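Side-chain contacts in ActII protein (Streptomyces coelicolor, PDB 2OPT), which probably represses transcription as a TetR-family DNA-binding regulator and binds actinorhodin or its biosynthetic precursor (S)-DNPA: residues Arg30-Glu35 with Ala41-His46; Glu77-Met82 with Ile207-Leu212; Gly172-Leu177 with Pro191-Asp196. All coordinates share one frame; numbering follows the deposited sequence.

How the interactions relate
From the N terminus, interaction 1 comes first: it joins helix 29-36 to helix 40-47 across a three-residue turn, inside the predicted DNA-binding motif. Interaction 2 opens next on helix 75-92 and closes 125 residues later on helix 197-219, in the TetR-like C-terminal region. Interaction 3, between helices 164-175 and 189-194, is nested inside that long loop, and helix 189-194 leads directly into helix 197-219. Interaction 1 lies across the chain's centre from both others, its centre about 42 Å from that of interaction 2 and about 48 Å from that of interaction 3. Interactions 2 and 3, with nearest atoms about 9 Å apart, both border the second subunit.

Interaction 1: residues Arg30-Glu35 with Ala41-His46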
loop_
_atom_site.group_PDB
_atom_site.type_symbol
_atom_site.label_atom_id
_atom_site.label_comp_id
_atom_site.label_asym_id
_atom_site.label_seq_id
_atom_site.Cartn_x
_atom_site.Cartn_y
_atom_site.Cartn_z
ATOM N N ARG A 30 25.154 3.607 16.097
ATOM C CA ARG A 30 26.067 4.500 16.778
ATOM C C ARG A 30 25.338 5.541 17.628
ATOM O O ARG A 30 25.736 5.784 18.778
ATOM C CB ARG A 30 27.000 5.160 15.776
ATOM C CG ARG A 30 28.160 5.868 16.404
ATOM C CD ARG A 30 29.205 6.181 15.337
ATOM N NE ARG A 30 29.867 4.958 14.853
ATOM C CZ ARG A 30 30.918 4.388 15.435
ATOM N NH1 ARG A 30 31.439 3.278 14.906
ATOM N NH2 ARG A 30 31.446 4.924 16.542
ATOM N N ARG A 31 24.284 6.145 17.074
ATOM C CA ARG A 31 23.505 7.135 17.801
ATOM C C ARG A 31 22.869 6.465 19.005
ATOM O O ARG A 31 22.811 7.030 20.103
ATOM C CB ARG A 31 22.406 7.703 16.898
ATOM C CG ARG A 31 21.367 8.611 17.659
ATOM C CD ARG A 31 22.038 9.749 18.418
ATOM N NE ARG A 31 21.111 10.506 19.268
ATOM C CZ ARG A 31 20.203 11.343 18.791
ATOM N NH1 ARG A 31 20.071 11.520 17.456
ATOM N NH2 ARG A 31 19.423 11.985 19.641
ATOM N N LEU A 32 22.391 5.238 18.791
ATOM C CA LEU A 32 21.706 4.485 19.822
ATOM C C LEU A 32 22.668 4.152 20.949
ATOM O O LEU A 32 22.358 4.371 22.131
ATOM C CB LEU A 32 21.021 3.227 19.211
ATOM C CG LEU A 32 20.213 2.316 20.143
ATOM C CD1 LEU A 32 19.146 3.078 21.053
ATOM C CD2 LEU A 32 19.592 1.199 19.368
ATOM N N ALA A 33 23.877 3.721 20.605
ATOM C CA ALA A 33 24.872 3.436 21.635
ATOM C C ALA A 33 25.260 4.691 22.415
ATOM O O ALA A 33 25.452 4.652 23.641
ATOM C CB ALA A 33 26.081 2.793 21.017
ATOM N N GLN A 34 25.406 5.806 21.708
ATOM C CA GLN A 34 25.666 7.108 22.315
ATOM C C GLN A 34 24.578 7.478 23.321
ATOM O O GLN A 34 24.852 7.875 24.460
ATOM C CB GLN A 34 25.693 8.133 21.202
ATOM C CG GLN A 34 25.774 9.572 21.685
ATOM C CD GLN A 34 25.818 10.612 20.538
ATOM O OE1 GLN A 34 26.876 10.838 19.951
ATOM N NE2 GLN A 34 24.698 11.291 20.283
ATOM N N GLU A 35 23.331 7.332 22.901
ATOM C CA GLU A 35 22.196 7.705 23.706
ATOM C C GLU A 35 22.103 6.851 24.993
ATOM O O GLU A 35 21.669 7.333 26.027
ATOM C CB GLU A 35 20.951 7.533 22.844
ATOM C CG GLU A 35 19.800 8.379 23.237
ATOM C CD GLU A 35 20.050 9.854 23.060
ATOM O OE1 GLU A 35 20.890 10.263 22.194
ATOM O OE2 GLU A 35 19.372 10.599 23.799
ATOM N N ALA A 41 29.620 -3.571 21.822
ATOM C CA ALA A 41 29.511 -5.026 21.994
ATOM C C ALA A 41 28.216 -5.373 22.713
ATOM O O ALA A 41 27.473 -6.187 22.243
ATOM C CB ALA A 41 30.732 -5.628 22.743
ATOM N N SER A 42 27.963 -4.728 23.844
ATOM C CA SER A 42 26.787 -4.997 24.663
ATOM C C SER A 42 25.475 -4.600 23.949
ATOM O O SER A 42 24.448 -5.251 24.147
ATOM C CB SER A 42 26.935 -4.320 26.025
ATOM O OG SER A 42 27.040 -2.932 25.815
ATOM N N LEU A 43 25.525 -3.588 23.075
ATOM C CA LEU A 43 24.377 -3.248 22.223
ATOM C C LEU A 43 24.139 -4.360 21.212
ATOM O O LEU A 43 23.029 -4.861 21.051
ATOM C CB LEU A 43 24.607 -1.913 21.495
ATOM C CG LEU A 43 23.530 -1.428 20.538
ATOM C CD1 LEU A 43 22.237 -1.194 21.265
ATOM C CD2 LEU A 43 23.952 -0.149 19.834
ATOM N N TYR A 44 25.190 -4.784 20.542
ATOM C CA TYR A 44 25.000 -5.810 19.556
ATOM C C TYR A 44 24.627 -7.203 20.159
ATOM O O TYR A 44 23.818 -7.931 19.578
ATOM C CB TYR A 44 26.226 -5.940 18.652
ATOM C CG TYR A 44 25.990 -6.967 17.590
ATOM C CD1 TYR A 44 26.111 -8.322 17.890
ATOM C CD2 TYR A 44 25.619 -6.601 16.278
ATOM C CE1 TYR A 44 25.903 -9.315 16.920
ATOM C CE2 TYR A 44 25.394 -7.601 15.291
ATOM C CZ TYR A 44 25.525 -8.952 15.647
ATOM O OH TYR A 44 25.320 -9.997 14.755
ATOM N N ALA A 45 25.222 -7.586 21.293
ATOM C CA ALA A 45 24.789 -8.813 22.013
ATOM C C ALA A 45 23.255 -8.856 22.209
ATOM O O ALA A 45 22.639 -9.915 22.114
ATOM C CB ALA A 45 25.469 -8.895 23.349
ATOM N N HIS A 46 22.653 -7.691 22.455
ATOM C CA HIS A 46 21.239 -7.569 22.824
ATOM C C HIS A 46 20.276 -7.404 21.681
ATOM O O HIS A 46 19.122 -7.910 21.761
ATOM C CB HIS A 46 21.007 -6.395 23.790
ATOM C CG HIS A 46 21.242 -6.747 25.224
ATOM N ND1 HIS A 46 22.433 -6.489 25.868
ATOM C CD2 HIS A 46 20.471 -7.409 26.110
ATOM C CE1 HIS A 46 22.381 -6.980 27.094
ATOM N NE2 HIS A 46 21.197 -7.531 27.265
#
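Helices 29-36 and 40-47 come closest at Ala-33 and Leu-43, whose CA atoms are 6.7 Å apart, with the short turn between the helices bringing the two segments together. Leu-43 supplies the 41-46 side of the contact, and its two methyl branches divide the facing helix between them. CD2 rests on the CB of Ala-33 at 3.8 Å and lies 3.9 Å from the backbone N of Ala-33, which means that this branch reaches the helix surface itself. The other branch, CD1, meets CD2 of Leu-32 at 4.0 Å, and the two leucine side chains cross at a slant. In Leu-43 the CG lies opposite the backbone N (chi1 178°), an orientation that carries the fork toward helix 29-36. Leu-32 has the same first torsion and sends a single methyl to the meeting point.

The polar side chains pair within their own segments. NE of Arg-31 bonds OE1 of Glu-35 at 2.9 Å in a nearly straight salt bridge (168°), in the guanidinium plane but from above the carboxylate plane. On helix 40-47, ND1 of His-46 donates to the carbonyl O of Ser-42 at 2.9 Å, with the acceptor in the ring plane.

Helix 8-22 extends the apolar layer, through Thr-14 against Leu-32 and Ile-11 against Leu-43. The two helices of this predicted helix-turn-helix motif therefore meet through buried van der Waals packing of Leu-32, Ala-33 and Leu-43, while the charge of Arg-31 is met within helix 29-36 by Glu-35 and on helix 8-22 by Glu-22.

Interaction 2: residues Glu77-Met82 with Ile207-Leu212; sequences EQVKEM and IIIAGL
Ile-209 reaches from helix 197-219 to two neighbouring residues of helix 75-92, using different carbons for each. Its CG1 faces CG1 of Val-79 at 4.1 Å, the two side chains running alongside each other with opposed directions. Beyond it, CD1 continues to Lys-80 and comes to 3.3 Å from the lysine CG, a separation shorter than normal carbon contact and therefore doubtful in detail. The same methyl is 3.9 Å from both CE and the backbone N of Lys-80.

The isoleucine chain is extended (chi2 164°), which is how CD1 gets past Val-79 to the lysine. Val-79 holds CG1 opposite its backbone N, at chi1 -176°, and thereby presents that methyl to Ile-209. Lys-80 is straight beyond CG; its aliphatic part lies across the isoleucine tip, and NZ makes a weak salt bridge with OE2 of Glu-77 at 3.4 Å.

Leu-138 of helix 128-150 adds to the packing on Val-79. Ile-207 and Leu-212 pack against Leu-212 and Ile-207 of the second subunit, respectively, placing this contact behind a helical dimer interface, as in the all-helical C-terminal domain of TetR-family regulators.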
loop_
_atom_site.group_PDB
_atom_site.type_symbol
_atom_site.label_atom_id
_atom_site.label_comp_id
_atom_site.label_asym_id
_atom_site.label_seq_id
_atom_site.Cartn_x
_atom_site.Cartn_y
_atom_site.Cartn_z
ATOM N N GLU A 77 -18.374 -2.817 13.454
ATOM C CA GLU A 77 -17.822 -1.722 14.191
ATOM C C GLU A 77 -16.558 -2.137 14.979
ATOM O O GLU A 77 -15.702 -1.329 15.209
ATOM C CB GLU A 77 -18.903 -1.129 15.094
ATOM C CG GLU A 77 -20.062 -0.509 14.309
ATOM C CD GLU A 77 -19.663 0.780 13.542
ATOM O OE1 GLU A 77 -19.170 1.736 14.187
ATOM O OE2 GLU A 77 -19.862 0.844 12.306
ATOM N N GLN A 78 -16.453 -3.405 15.391
ATOM C CA GLN A 78 -15.246 -3.860 16.093
ATOM C C GLN A 78 -14.035 -3.932 15.144
ATOM O O GLN A 78 -12.898 -3.668 15.535
ATOM C CB GLN A 78 -15.483 -5.218 16.749
ATOM C CG GLN A 78 -16.243 -5.145 18.015
ATOM C CD GLN A 78 -16.167 -6.416 18.817
ATOM O OE1 GLN A 78 -16.510 -7.500 18.340
ATOM N NE2 GLN A 78 -15.826 -6.274 20.081
ATOM N N VAL A 79 -14.281 -4.347 13.903
ATOM C CA VAL A 79 -13.229 -4.339 12.873
ATOM C C VAL A 79 -12.817 -2.886 12.623
ATOM O O VAL A 79 -11.647 -2.540 12.693
ATOM C CB VAL A 79 -13.719 -5.058 11.596
ATOM C CG1 VAL A 79 -12.606 -5.148 10.560
ATOM C CG2 VAL A 79 -14.107 -6.477 11.952
ATOM N N LYS A 80 -13.754 -2.007 12.349
ATOM C CA LYS A 80 -13.415 -0.581 12.329
ATOM C C LYS A 80 -12.551 -0.146 13.482
ATOM O O LYS A 80 -11.508 0.499 13.272
ATOM C CB LYS A 80 -14.687 0.259 12.307
ATOM C CG LYS A 80 -15.415 0.091 10.976
ATOM C CD LYS A 80 -16.666 0.972 10.884
ATOM C CE LYS A 80 -17.208 0.892 9.442
ATOM N NZ LYS A 80 -18.417 1.736 9.393
ATOM N N GLU A 81 -12.988 -0.480 14.698
ATOM C CA GLU A 81 -12.312 -0.089 15.953
ATOM C C GLU A 81 -10.857 -0.518 15.966
ATOM O O GLU A 81 -9.958 0.243 16.343
ATOM C CB GLU A 81 -12.992 -0.744 17.166
ATOM C CG GLU A 81 -12.102 -0.743 18.449
ATOM C CD GLU A 81 -12.639 -1.594 19.624
ATOM O OE1 GLU A 81 -13.757 -2.131 19.553
ATOM O OE2 GLU A 81 -11.916 -1.689 20.644
ATOM N N MET A 82 -10.634 -1.779 15.605
ATOM C CA MET A 82 -9.294 -2.350 15.555
ATOM C C MET A 82 -8.433 -1.673 14.494
ATOM O O MET A 82 -7.229 -1.493 14.682
ATOM C CB MET A 82 -9.370 -3.855 15.291
ATOM C CG MET A 82 -8.134 -4.440 14.630
ATOM S SD MET A 82 -8.448 -6.061 13.905
ATOM C CE MET A 82 -8.849 -5.608 12.221
ATOM N N ILE A 207 -15.796 0.457 2.723
ATOM C CA ILE A 207 -15.740 -0.305 1.507
ATOM C C ILE A 207 -15.258 -1.726 1.788
ATOM O O ILE A 207 -15.890 -2.674 1.369
ATOM C CB ILE A 207 -14.866 0.380 0.438
ATOM C CG1 ILE A 207 -15.556 1.666 -0.056
ATOM C CG2 ILE A 207 -14.594 -0.565 -0.709
ATOM C CD1 ILE A 207 -14.673 2.606 -0.834
ATOM N N ILE A 208 -14.118 -1.859 2.471
ATOM C CA ILE A 208 -13.495 -3.200 2.684
ATOM C C ILE A 208 -14.375 -4.080 3.575
ATOM O O ILE A 208 -14.563 -5.249 3.283
ATOM C CB ILE A 208 -12.088 -3.067 3.304
ATOM C CG1 ILE A 208 -11.170 -2.303 2.326
ATOM C CG2 ILE A 208 -11.575 -4.448 3.775
ATOM C CD1 ILE A 208 -9.764 -1.848 2.870
ATOM N N ILE A 209 -14.936 -3.496 4.635
ATOM C CA ILE A 209 -15.817 -4.233 5.583
ATOM C C ILE A 209 -17.110 -4.699 4.868
ATOM O O ILE A 209 -17.475 -5.883 4.954
ATOM C CB ILE A 209 -16.096 -3.368 6.841
ATOM C CG1 ILE A 209 -14.825 -3.255 7.703
ATOM C CG2 ILE A 209 -17.165 -4.013 7.743
ATOM C CD1 ILE A 209 -14.921 -2.159 8.669
ATOM N N ALA A 210 -17.782 -3.812 4.124
ATOM C CA ALA A 210 -18.933 -4.231 3.336
ATOM C C ALA A 210 -18.553 -5.385 2.376
ATOM O O ALA A 210 -19.310 -6.322 2.189
ATOM C CB ALA A 210 -19.522 -3.037 2.500
ATOM N N GLY A 211 -17.387 -5.313 1.769
ATOM C CA GLY A 211 -17.007 -6.323 0.747
ATOM C C GLY A 211 -16.695 -7.628 1.428
ATOM O O GLY A 211 -16.953 -8.674 0.886
ATOM N N LEU A 212 -16.113 -7.570 2.623
ATOM C CA LEU A 212 -15.894 -8.772 3.448
ATOM C C LEU A 212 -17.204 -9.454 3.873
ATOM O O LEU A 212 -17.367 -10.672 3.679
ATOM C CB LEU A 212 -15.047 -8.436 4.701
ATOM C CG LEU A 212 -13.553 -8.142 4.457
ATOM C CD1 LEU A 212 -12.895 -7.619 5.776
ATOM C CD2 LEU A 212 -12.793 -9.341 3.938
#

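Interaction 3: residues Gly172-Leu177 with Pro191-Asp196; sequences GYLKSL and PITSLD
Leu-174 and Ile-192 meet through methyl groups where two helices of the all-helical TetR-type C-terminal domain approach each other. CD1 of Leu-174 lies 4.1 Å from CG2 of Ile-192 and 4.2 Å from its CB, and the two side chains cross at about a right angle. The same CD1 is 4.5 Å from OG1 of Thr-193, a looser approach at the margin. One leucine branch thus supplies the contact, consistent with the small buried area of 88 Å² and with a CA separation of 8.7 Å between Leu-174 and Thr-193. The Ile-192 CG2 is placed opposite the backbone N by a chi1 of -62°, which leaves this methyl, and not the longer CG1 arm, to face the leucine.

In the next shell, Leu-174 also packs on Ala-189 and Ile-192 on Leu-185, so residues from the intervening chain fill in around the pair. Thr-193 touches Ala-167, Leu-170 and His-171, extending the packing back along helix 164-175. Within 172-177, CD1 of Leu-177 sits 3.6 Å above one face of the Tyr-173 ring, offset toward the rim. Farther out the second subunit takes part: its Met-111 packs against Tyr-173 and Leu-177, and its Ala-132 against Pro-191.

Both segments run out of their helices nearby. Asp-196 takes the N-cap position of helix 197-219, and Ser-176 is the first residue to leave helical geometry after helix 164-175. There the carbonyl O of Gly-172 accepts two bonds, from the Ser-176 N at 3.2 Å and, in the carbonyl plane, from the Ser-176 OG at 2.8 Å.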
loop_
_atom_site.group_PDB
_atom_site.type_symbol
_atom_site.label_atom_id
_atom_site.label_comp_id
_atom_site.label_asym_id
_atom_site.label_seq_id
_atom_site.Cartn_x
_atom_site.Cartn_y
_atom_site.Cartn_z
ATOM N N GLY A 172 -6.484 23.101 -9.008
ATOM C CA GLY A 172 -6.609 24.214 -9.931
ATOM C C GLY A 172 -6.274 23.813 -11.340
ATOM O O GLY A 172 -6.821 24.360 -12.283
ATOM N N TYR A 173 -5.360 22.863 -11.497
ATOM C CA TYR A 173 -5.154 22.290 -12.807
ATOM C C TYR A 173 -6.447 21.591 -13.251
ATOM O O TYR A 173 -7.009 21.929 -14.278
ATOM C CB TYR A 173 -3.994 21.308 -12.797
ATOM C CG TYR A 173 -3.691 20.759 -14.155
ATOM C CD1 TYR A 173 -3.296 21.595 -15.173
ATOM C CD2 TYR A 173 -3.791 19.392 -14.423
ATOM C CE1 TYR A 173 -3.016 21.108 -16.426
ATOM C CE2 TYR A 173 -3.501 18.890 -15.668
ATOM C CZ TYR A 173 -3.122 19.750 -16.673
ATOM O OH TYR A 173 -2.838 19.284 -17.937
ATOM N N LEU A 174 -6.919 20.616 -12.467
ATOM C CA LEU A 174 -8.095 19.840 -12.821
ATOM C C LEU A 174 -9.297 20.749 -13.017
ATOM O O LEU A 174 -9.949 20.694 -14.053
ATOM C CB LEU A 174 -8.392 18.794 -11.748
ATOM C CG LEU A 174 -7.479 17.583 -11.631
ATOM C CD1 LEU A 174 -8.160 16.522 -10.724
ATOM C CD2 LEU A 174 -7.099 17.004 -12.999
ATOM N N LYS A 175 -9.567 21.605 -12.036
ATOM C CA LYS A 175 -10.731 22.487 -12.112
ATOM C C LYS A 175 -10.760 23.403 -13.349
ATOM O O LYS A 175 -11.831 23.665 -13.895
ATOM C CB LYS A 175 -10.882 23.292 -10.749
ATOM C CG LYS A 175 -11.640 24.668 -10.925
ATOM C CD LYS A 175 -12.897 24.765 -10.036
ATOM C CE LYS A 175 -13.558 26.142 -10.162
ATOM N NZ LYS A 175 -14.461 26.429 -8.989
ATOM N N SER A 176 -9.583 23.830 -13.821
ATOM C CA SER A 176 -9.475 24.702 -15.006
ATOM C C SER A 176 -9.129 23.968 -16.318
ATOM O O SER A 176 -8.697 24.588 -17.288
ATOM C CB SER A 176 -8.500 25.856 -14.742
ATOM O OG SER A 176 -7.147 25.438 -14.895
ATOM N N LEU A 177 -9.313 22.645 -16.337
ATOM C CA LEU A 177 -9.262 21.832 -17.568
ATOM C C LEU A 177 -10.462 22.149 -18.444
ATOM O O LEU A 177 -11.523 22.528 -17.909
ATOM C CB LEU A 177 -9.292 20.348 -17.203
ATOM C CG LEU A 177 -8.074 19.399 -17.316
ATOM C CD1 LEU A 177 -6.683 20.051 -17.347
ATOM C CD2 LEU A 177 -8.179 18.316 -16.254
ATOM N N PRO A 191 -12.964 16.241 -4.834
ATOM C CA PRO A 191 -12.743 14.933 -4.218
ATOM C C PRO A 191 -11.399 14.313 -4.610
ATOM O O PRO A 191 -10.733 13.730 -3.759
ATOM C CB PRO A 191 -13.898 14.090 -4.779
ATOM C CG PRO A 191 -14.989 15.105 -5.019
ATOM C CD PRO A 191 -14.249 16.288 -5.556
ATOM N N ILE A 192 -11.010 14.431 -5.880
ATOM C CA ILE A 192 -9.809 13.762 -6.349
ATOM C C ILE A 192 -8.605 14.384 -5.681
ATOM O O ILE A 192 -7.608 13.729 -5.430
ATOM C CB ILE A 192 -9.667 13.833 -7.888
ATOM C CG1 ILE A 192 -10.840 13.116 -8.555
ATOM C CG2 ILE A 192 -8.332 13.252 -8.328
ATOM C CD1 ILE A 192 -10.893 13.278 -10.110
ATOM N N THR A 193 -8.746 15.649 -5.323
ATOM C CA THR A 193 -7.647 16.430 -4.803
ATOM C C THR A 193 -7.766 16.665 -3.292
ATOM O O THR A 193 -6.758 16.681 -2.568
ATOM C CB THR A 193 -7.589 17.751 -5.556
ATOM O OG1 THR A 193 -6.693 17.610 -6.659
ATOM C CG2 THR A 193 -7.138 18.864 -4.663
ATOM N N SER A 194 -9.006 16.844 -2.835
ATOM C CA SER A 194 -9.285 17.262 -1.470
ATOM C C SER A 194 -9.006 16.124 -0.541
ATOM O O SER A 194 -8.088 16.202 0.262
ATOM C CB SER A 194 -10.753 17.754 -1.288
ATOM O OG SER A 194 -11.087 18.886 -2.121
ATOM N N LEU A 195 -9.755 15.043 -0.716
ATOM C CA LEU A 195 -10.133 14.174 0.408
ATOM C C LEU A 195 -9.269 14.245 1.690
ATOM O O LEU A 195 -8.099 13.844 1.695
ATOM C CB LEU A 195 -10.438 12.728 -0.041
ATOM C CG LEU A 195 -11.903 12.582 -0.495
ATOM C CD1 LEU A 195 -12.353 11.137 -0.584
ATOM C CD2 LEU A 195 -12.881 13.409 0.414
ATOM N N ASP A 196 -9.851 14.727 2.785
ATOM C CA ASP A 196 -9.095 14.711 4.009
ATOM C C ASP A 196 -8.852 13.283 4.429
ATOM O O ASP A 196 -9.636 12.394 4.090
ATOM C CB ASP A 196 -9.739 15.539 5.109
ATOM C CG ASP A 196 -11.092 15.028 5.519
ATOM O OD1 ASP A 196 -12.034 15.136 4.706
ATOM O OD2 ASP A 196 -11.213 14.573 6.670
#